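PDB 3U64: protein TP_0956 from Treponema pallidum subsp. pallidum, which probably serves as the lipoprotein T-component of a TRAP transporter, with a tetratricopeptide-repeat-like helical fold suited to binding partner proteins. Local coordinates for residues Pro87-Leu91 with Lys286-Trp290; His242-Ala246 with Ala262-Ala266; Ala117-Leu121 with Thr154-Val158. The contacts are given in a common frame with arbitrary orientation. Numbering follows the deposited sequence.

Contact 1 of 3, residues Pro87-Leu91 with Lys286-Trp290. With SO4 (sulfate ion), chain B.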
loop_
_atom_site.group_PDB
_atom_site.type_symbol
_atom_site.label_atom_id
_atom_site.label_comp_id
_atom_site.label_asym_id
_atom_site.label_seq_id
_atom_site.Cartn_x
_atom_site.Cartn_y
_atom_site.Cartn_z
ATOM N N PRO A 87 -3.990 -14.397 6.828
ATOM C CA PRO A 87 -2.757 -14.746 6.091
ATOM C C PRO A 87 -1.702 -15.479 6.951
ATOM O O PRO A 87 -0.995 -16.357 6.450
ATOM C CB PRO A 87 -2.200 -13.378 5.661
ATOM C CG PRO A 87 -3.395 -12.461 5.666
ATOM C CD PRO A 87 -4.261 -12.946 6.801
ATOM N N ALA A 88 -1.577 -15.095 8.220
ATOM C CA ALA A 88 -0.682 -15.786 9.134
ATOM C C ALA A 88 -1.055 -17.265 9.222
ATOM O O ALA A 88 -0.183 -18.133 9.314
ATOM C CB ALA A 88 -0.743 -15.154 10.514
ATOM N N GLN A 89 -2.355 -17.547 9.198
ATOM C CA GLN A 89 -2.838 -18.910 9.354
ATOM C C GLN A 89 -2.452 -19.780 8.171
ATOM O O GLN A 89 -2.359 -21.000 8.293
ATOM C CB GLN A 89 -4.342 -18.923 9.510
ATOM C CG GLN A 89 -4.836 -18.262 10.764
ATOM C CD GLN A 89 -6.206 -18.767 11.147
ATOM O OE1 GLN A 89 -6.473 -19.969 11.073
ATOM N NE2 GLN A 89 -7.091 -17.856 11.541
ATOM N N TYR A 90 -2.222 -19.153 7.023
ATOM C CA TYR A 90 -1.901 -19.918 5.825
ATOM C C TYR A 90 -0.392 -20.084 5.660
ATOM O O TYR A 90 0.075 -20.593 4.648
ATOM C CB TYR A 90 -2.531 -19.282 4.576
ATOM C CG TYR A 90 -4.047 -19.130 4.629
ATOM C CD1 TYR A 90 -4.823 -19.880 5.505
ATOM C CD2 TYR A 90 -4.695 -18.226 3.804
ATOM C CE1 TYR A 90 -6.214 -19.733 5.554
ATOM C CE2 TYR A 90 -6.074 -18.074 3.840
ATOM C CZ TYR A 90 -6.834 -18.826 4.715
ATOM O OH TYR A 90 -8.218 -18.661 4.745
ATOM N N LEU A 91 0.370 -19.650 6.659
ATOM C CA LEU A 91 1.814 -19.845 6.655
ATOM C C LEU A 91 2.160 -21.302 6.970
ATOM O O LEU A 91 1.365 -22.018 7.600
ATOM C CB LEU A 91 2.499 -18.937 7.675
ATOM C CG LEU A 91 2.520 -17.417 7.521
ATOM C CD1 LEU A 91 3.110 -16.838 8.794
ATOM C CD2 LEU A 91 3.326 -16.953 6.307
ATOM N N LYS A 286 -12.193 -18.961 0.859
ATOM C CA LYS A 286 -10.769 -19.282 0.993
ATOM C C LYS A 286 -10.513 -20.057 2.276
ATOM O O LYS A 286 -9.761 -21.027 2.282
ATOM C CB LYS A 286 -9.900 -18.023 1.016
ATOM C CG LYS A 286 -9.710 -17.353 -0.314
ATOM C CD LYS A 286 -8.546 -16.373 -0.257
ATOM C CE LYS A 286 -7.218 -17.098 -0.021
ATOM N NZ LYS A 286 -6.042 -16.171 -0.046
ATOM N N ARG A 287 -11.140 -19.620 3.368
ATOM C CA ARG A 287 -10.981 -20.302 4.647
ATOM C C ARG A 287 -11.547 -21.747 4.655
ATOM O O ARG A 287 -10.920 -22.659 5.179
ATOM C CB ARG A 287 -11.601 -19.474 5.767
ATOM C CG ARG A 287 -11.507 -20.147 7.114
ATOM C CD ARG A 287 -10.671 -19.347 8.088
ATOM N NE ARG A 287 -10.601 -20.031 9.376
ATOM C CZ ARG A 287 -9.545 -20.714 9.806
ATOM N NH1 ARG A 287 -8.448 -20.790 9.060
ATOM N NH2 ARG A 287 -9.581 -21.310 10.990
ATOM N N ALA A 288 -12.732 -21.943 4.077
ATOM C CA ALA A 288 -13.335 -23.269 3.957
ATOM C C ALA A 288 -12.493 -24.199 3.072
ATOM O O ALA A 288 -12.314 -25.365 3.385
ATOM C CB ALA A 288 -14.772 -23.158 3.405
ATOM N N ARG A 289 -11.971 -23.673 1.976
ATOM C CA ARG A 289 -11.042 -24.439 1.146
ATOM C C ARG A 289 -9.818 -24.906 1.946
ATOM O O ARG A 289 -9.380 -26.053 1.822
ATOM C CB ARG A 289 -10.585 -23.599 -0.040
ATOM C CG ARG A 289 -10.966 -24.161 -1.388
ATOM C CD ARG A 289 -10.879 -23.091 -2.469
ATOM N NE ARG A 289 -12.211 -22.616 -2.844
ATOM C CZ ARG A 289 -12.567 -21.334 -2.953
ATOM N NH1 ARG A 289 -11.689 -20.364 -2.722
ATOM N NH2 ARG A 289 -13.807 -21.022 -3.302
ATOM N N TRP A 290 -9.265 -24.018 2.769
ATOM C CA TRP A 290 -8.114 -24.378 3.597
ATOM C C TRP A 290 -8.464 -25.465 4.623
ATOM O O TRP A 290 -7.725 -26.424 4.802
ATOM C CB TRP A 290 -7.594 -23.143 4.309
ATOM C CG TRP A 290 -6.417 -23.380 5.178
ATOM C CD1 TRP A 290 -5.107 -23.384 4.797
ATOM C CD2 TRP A 290 -6.425 -23.607 6.592
ATOM N NE1 TRP A 290 -4.299 -23.614 5.885
ATOM C CE2 TRP A 290 -5.084 -23.758 6.999
ATOM C CE3 TRP A 290 -7.438 -23.704 7.553
ATOM C CZ2 TRP A 290 -4.727 -24.004 8.330
ATOM C CZ3 TRP A 290 -7.083 -23.957 8.876
ATOM C CH2 TRP A 290 -5.739 -24.099 9.252
HETATM S S SO4 B . -7.729 -20.494 -2.843
HETATM O O1 SO4 B . -9.133 -20.841 -3.033
HETATM O O2 SO4 B . -7.439 -19.261 -3.574
HETATM O O3 SO4 B . -7.485 -20.301 -1.417
HETATM O O4 SO4 B . -6.876 -21.573 -3.337
#
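This is a surface contact made mainly by side chains, joining two parts of an all-helical, tetratricopeptide-repeat-like fold that lie far apart in sequence: the C-terminal end of helix 66-89 and the body of helix 278-293. The backbones stay well separated, the nearest CA pair being Tyr90 and Trp290 at 8.0 Å, so large side chains have to bridge the gap. At the end of the first helix the chain turns tightly, with Tyr90 N hydrogen-bonded to Pro87 O (3.1 Å) and Leu91 N to Ala88 O (3.1 Å). Tyr90 follows in this turn; its CA-to-CB bond runs sideways, but its ring reaches across to the other helix. Its CD1 lies over the face of the Trp290 ring system, 3.6 Å from Trp290 CD1. The Tyr90 ring and the five-membered ring of Trp290 have centroids 4.7 Å apart and planes inclined at 35°, an oblique pairing. The phenol end goes further, bringing Tyr90 OH to 3.2 Å from Arg287 CA and 4.1 Å from Lys286 CB, against the helix surface itself. Gln89 points toward the same helix, and its backbone O sits 3.8 Å from Trp290 CZ2. Trp290 also stacks locally on His294, while Ala288, whose CA-to-CB bond points away from 87-91, packs on helix 256-268. The CA-to-CB bond of Arg289 runs sideways, and its guanidinium meets a sulfate ion, probably from the crystallisation liquor: Arg289 NH1 donates a 2.6 Å hydrogen bond to sulfate O1, and Lys286 CE lies 3.5 Å from sulfate O3.

Contact 2 of 3, residues His242-Ala246 with Ala262-Ala266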
loop_
_atom_site.group_PDB
_atom_site.type_symbol
_atom_site.label_atom_id
_atom_site.label_comp_id
_atom_site.label_asym_id
_atom_site.label_seq_id
_atom_site.Cartn_x
_atom_site.Cartn_y
_atom_site.Cartn_z
ATOM N N HIS A 242 -21.950 -21.998 7.956
ATOM C CA HIS A 242 -21.498 -23.360 7.613
ATOM C C HIS A 242 -20.104 -23.632 8.183
ATOM O O HIS A 242 -19.857 -24.691 8.772
ATOM C CB HIS A 242 -21.508 -23.621 6.088
ATOM C CG HIS A 242 -22.860 -23.475 5.454
ATOM N ND1 HIS A 242 -23.906 -24.340 5.714
ATOM C CD2 HIS A 242 -23.345 -22.553 4.586
ATOM C CE1 HIS A 242 -24.971 -23.959 5.031
ATOM N NE2 HIS A 242 -24.662 -22.874 4.343
ATOM N N ILE A 243 -19.198 -22.671 8.009
ATOM C CA ILE A 243 -17.827 -22.795 8.510
ATOM C C ILE A 243 -17.797 -22.881 10.040
ATOM O O ILE A 243 -17.091 -23.706 10.619
ATOM C CB ILE A 243 -16.957 -21.621 8.036
ATOM C CG1 ILE A 243 -16.781 -21.717 6.514
ATOM C CG2 ILE A 243 -15.603 -21.605 8.804
ATOM C CD1 ILE A 243 -16.115 -20.524 5.887
ATOM N N THR A 244 -18.586 -22.038 10.695
ATOM C CA THR A 244 -18.700 -22.105 12.144
ATOM C C THR A 244 -19.158 -23.495 12.610
ATOM O O THR A 244 -18.583 -24.068 13.541
ATOM C CB THR A 244 -19.628 -21.009 12.671
ATOM O OG1 THR A 244 -19.015 -19.725 12.445
ATOM C CG2 THR A 244 -19.917 -21.218 14.171
ATOM N N TYR A 245 -20.168 -24.051 11.944
ATOM C CA TYR A 245 -20.630 -25.398 12.271
ATOM C C TYR A 245 -19.495 -26.417 12.171
ATOM O O TYR A 245 -19.277 -27.217 13.086
ATOM C CB TYR A 245 -21.784 -25.813 11.361
ATOM C CG TYR A 245 -22.413 -27.125 11.761
ATOM C CD1 TYR A 245 -23.215 -27.212 12.894
ATOM C CD2 TYR A 245 -22.201 -28.284 11.013
ATOM C CE1 TYR A 245 -23.792 -28.417 13.278
ATOM C CE2 TYR A 245 -22.773 -29.497 11.388
ATOM C CZ TYR A 245 -23.572 -29.554 12.524
ATOM O OH TYR A 245 -24.152 -30.739 12.918
ATOM N N ALA A 246 -18.750 -26.359 11.074
ATOM C CA ALA A 246 -17.663 -27.314 10.829
ATOM C C ALA A 246 -16.514 -27.156 11.825
ATOM O O ALA A 246 -16.033 -28.123 12.406
ATOM C CB ALA A 246 -17.140 -27.169 9.396
ATOM N N ALA A 262 -20.756 -29.539 5.689
ATOM C CA ALA A 262 -20.929 -28.132 6.019
ATOM C C ALA A 262 -20.059 -27.270 5.113
ATOM O O ALA A 262 -20.521 -26.256 4.563
ATOM C CB ALA A 262 -20.615 -27.878 7.486
ATOM N N LEU A 263 -18.807 -27.685 4.941
ATOM C CA LEU A 263 -17.873 -26.942 4.089
ATOM C C LEU A 263 -18.242 -27.041 2.612
ATOM O O LEU A 263 -17.997 -26.111 1.836
ATOM C CB LEU A 263 -16.437 -27.411 4.307
ATOM C CG LEU A 263 -15.911 -27.229 5.734
ATOM C CD1 LEU A 263 -14.481 -27.767 5.872
ATOM C CD2 LEU A 263 -15.985 -25.766 6.145
ATOM N N ASP A 264 -18.830 -28.162 2.218
ATOM C CA ASP A 264 -19.326 -28.274 0.849
ATOM C C ASP A 264 -20.456 -27.274 0.634
ATOM O O ASP A 264 -20.572 -26.665 -0.428
ATOM C CB ASP A 264 -19.804 -29.689 0.544
ATOM C CG ASP A 264 -18.658 -30.636 0.225
ATOM O OD1 ASP A 264 -17.538 -30.153 -0.040
ATOM O OD2 ASP A 264 -18.883 -31.865 0.236
ATOM N N ARG A 265 -21.287 -27.099 1.651
ATOM C CA ARG A 265 -22.320 -26.077 1.588
ATOM C C ARG A 265 -21.730 -24.658 1.526
ATOM O O ARG A 265 -22.176 -23.855 0.719
ATOM C CB ARG A 265 -23.321 -26.245 2.728
ATOM C CG ARG A 265 -24.215 -27.456 2.518
ATOM C CD ARG A 265 -25.347 -27.516 3.513
ATOM N NE ARG A 265 -24.885 -27.971 4.818
ATOM C CZ ARG A 265 -25.265 -29.107 5.399
ATOM N NH1 ARG A 265 -26.133 -29.914 4.792
ATOM N NH2 ARG A 265 -24.779 -29.429 6.593
ATOM N N ALA A 266 -20.713 -24.369 2.340
ATOM C CA ALA A 266 -20.027 -23.067 2.270
ATOM C C ALA A 266 -19.484 -22.805 0.874
ATOM O O ALA A 266 -19.573 -21.695 0.373
ATOM C CB ALA A 266 -18.890 -22.978 3.295
#
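Small residues let helices 240-250 and 256-268 lie close together, their local axes approaching to 8.2 Å and the His242 and Ala262 CA atoms to 5.1 Å. His242 is the main projection, its CB set against the backbone at Ala262 O (3.2 Å) and against Ala266 CB (3.9 Å). The small Ala262 lets the backbones come together, its methyl meeting Ala246 CB at 4.0 Å and, at the edge of the tyrosine ring, Tyr245 CD2 at 3.9 Å. One turn later the Ala266 methyl fits between His242 and Ile243 of the facing helix, its CB 4.0 Å from Ile243 CG1. The two segments run nearly antiparallel, at 162° (signed crossing angle -162°), and belong to successive helices; this is a helical hairpin of the kind from which tetratricopeptide-repeat folds are built, consistent with the family of this protein. Leu263 starts sideways and then leans across, so that its CD2 projects between Ile243 CG1 (4.1 Å) and Ala246 CB (3.7 Å). Helix 278-293 covers this side, with Ala288 on Ile243 and Leu291 on Leu263. At the more exposed margin the imidazole of His242 turns one face to Arg265 in a CH-pi contact: Arg265 CB is 3.7 Å from the centroid of the His242 ring and only 15° off its normal.

Contact 3 of 3, residues Ala117-Leu121 with Thr154-Val158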
loop_
_atom_site.group_PDB
_atom_site.type_symbol
_atom_site.label_atom_id
_atom_site.label_comp_id
_atom_site.label_asym_id
_atom_site.label_seq_id
_atom_site.Cartn_x
_atom_site.Cartn_y
_atom_site.Cartn_z
ATOM N N ALA A 117 -14.249 1.290 19.425
ATOM C CA ALA A 117 -15.709 1.126 19.393
ATOM C C ALA A 117 -16.301 1.383 20.771
ATOM O O ALA A 117 -17.380 1.982 20.913
ATOM C CB ALA A 117 -16.109 -0.266 18.874
ATOM N N LEU A 118 -15.576 0.950 21.793
ATOM C CA LEU A 118 -16.010 1.154 23.171
ATOM C C LEU A 118 -16.177 2.651 23.477
ATOM O O LEU A 118 -16.964 3.030 24.347
ATOM C CB LEU A 118 -14.997 0.523 24.121
ATOM C CG LEU A 118 -15.212 0.667 25.625
ATOM C CD1 LEU A 118 -16.555 0.047 26.041
ATOM C CD2 LEU A 118 -14.047 0.027 26.374
ATOM N N SER A 119 -15.463 3.522 22.760
ATOM C CA SER A 119 -15.607 4.950 23.068
ATOM C C SER A 119 -16.963 5.488 22.602
ATOM O O SER A 119 -17.431 6.507 23.096
ATOM C CB SER A 119 -14.425 5.797 22.586
ATOM O OG SER A 119 -14.271 5.726 21.185
ATOM N N SER A 120 -17.608 4.785 21.675
ATOM C CA SER A 120 -18.999 5.084 21.344
ATOM C C SER A 120 -19.903 4.858 22.568
ATOM O O SER A 120 -20.730 5.706 22.877
ATOM C CB SER A 120 -19.472 4.274 20.129
ATOM O OG SER A 120 -20.885 4.123 20.101
ATOM N N LEU A 121 -19.732 3.739 23.277
ATOM C CA LEU A 121 -20.469 3.517 24.531
ATOM C C LEU A 121 -20.079 4.527 25.612
ATOM O O LEU A 121 -20.942 5.047 26.332
ATOM C CB LEU A 121 -20.324 2.068 25.037
ATOM C CG LEU A 121 -21.062 1.075 24.120
ATOM C CD1 LEU A 121 -20.698 -0.371 24.371
ATOM C CD2 LEU A 121 -22.558 1.268 24.227
ATOM N N THR A 154 -22.638 -1.391 18.619
ATOM C CA THR A 154 -21.429 -1.098 19.382
ATOM C C THR A 154 -21.069 -2.274 20.284
ATOM O O THR A 154 -19.907 -2.692 20.343
ATOM C CB THR A 154 -21.586 0.223 20.195
ATOM O OG1 THR A 154 -22.034 1.258 19.314
ATOM C CG2 THR A 154 -20.260 0.649 20.835
ATOM N N LEU A 155 -22.074 -2.815 20.967
ATOM C CA LEU A 155 -21.887 -3.966 21.847
ATOM C C LEU A 155 -21.254 -5.115 21.073
ATOM O O LEU A 155 -20.323 -5.789 21.545
ATOM C CB LEU A 155 -23.242 -4.393 22.448
ATOM C CG LEU A 155 -23.741 -3.356 23.450
ATOM C CD1 LEU A 155 -25.170 -3.611 23.889
ATOM C CD2 LEU A 155 -22.817 -3.328 24.645
ATOM N N TYR A 156 -21.765 -5.321 19.867
ATOM C CA TYR A 156 -21.342 -6.434 19.032
ATOM C C TYR A 156 -19.867 -6.307 18.674
ATOM O O TYR A 156 -19.126 -7.274 18.783
ATOM C CB TYR A 156 -22.194 -6.520 17.755
ATOM C CG TYR A 156 -21.594 -7.440 16.689
ATOM C CD1 TYR A 156 -21.601 -8.820 16.847
ATOM C CD2 TYR A 156 -21.014 -6.924 15.535
ATOM C CE1 TYR A 156 -21.043 -9.660 15.899
ATOM C CE2 TYR A 156 -20.449 -7.761 14.572
ATOM C CZ TYR A 156 -20.462 -9.129 14.763
ATOM O OH TYR A 156 -19.908 -9.975 13.821
ATOM N N TRP A 157 -19.453 -5.115 18.241
ATOM C CA TRP A 157 -18.090 -4.910 17.769
ATOM C C TRP A 157 -17.063 -4.923 18.905
ATOM O O TRP A 157 -16.019 -5.556 18.785
ATOM C CB TRP A 157 -17.992 -3.663 16.867
ATOM C CG TRP A 157 -18.480 -4.010 15.471
ATOM C CD1 TRP A 157 -19.652 -3.629 14.886
ATOM C CD2 TRP A 157 -17.824 -4.880 14.530
ATOM N NE1 TRP A 157 -19.749 -4.177 13.627
ATOM C CE2 TRP A 157 -18.656 -4.964 13.393
ATOM C CE3 TRP A 157 -16.613 -5.583 14.539
ATOM C CZ2 TRP A 157 -18.303 -5.714 12.260
ATOM C CZ3 TRP A 157 -16.271 -6.346 13.413
ATOM C CH2 TRP A 157 -17.117 -6.403 12.293
ATOM N N VAL A 158 -17.396 -4.279 20.023
ATOM C CA VAL A 158 -16.541 -4.288 21.208
ATOM C C VAL A 158 -16.359 -5.718 21.710
ATOM O O VAL A 158 -15.228 -6.182 21.891
ATOM C CB VAL A 158 -17.120 -3.403 22.352
ATOM C CG1 VAL A 158 -16.324 -3.593 23.614
ATOM C CG2 VAL A 158 -17.113 -1.938 21.945
#
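Segments 117-121 and 154-158 are both helical and cross at 144° between their N-to-C directions (signed angle -144°), with local axes 8.8 Å apart at closest approach. Ala117 and Val158 form the nearest CA pair, at 5.8 Å. Their side chains meet here, Val158 CG2 lying 3.6 Å from Ala117 CB and 3.9 Å from Leu118 CB. Thr154 fills the other half of the interface: its CG2 is 3.2 Å from Ala117 O and 3.4 Å from Leu121 CG, while its OG1 shares a 3.2 Å hydrogen bond with Ser120 OG. That serine hydroxyl is also hydrogen-bonded to Arg66 NE. Beyond Thr154, Leu121 CD1 meets Leu155 CD2 at 3.6 Å. The contact is buried within the helical, tetratricopeptide-repeat-like fold. Helix 66-89 adjoins Ser120 and Trp157, helix 128-132 packs on Leu118 and Leu121, and helix 176-192 receives Leu155 and Val158 through Met185.

In the fold
From the N terminus, helix 66-89 brings in the first segment of contact 1, whose partner on helix 278-293 does not come until 195 residues later. The other two contacts are nested within this long loop. Contact 3 comes first, joining helix 96-124, the next helix along, to helix 152-166. After it has closed, contact 2 pairs helices 240-250 and 256-268 in a short hairpin; contacts 3 and 2 therefore stand in series, and none cross. Ala288 packs helix 278-293 onto this hairpin, its CB 3.9 Å from Ile243 CD1, and contact 1 in turn joins helix 278-293 to the end of helix 66-89. Contact 3 lies across the chain's centre from both, its centre about 28 Å from that of contact 1.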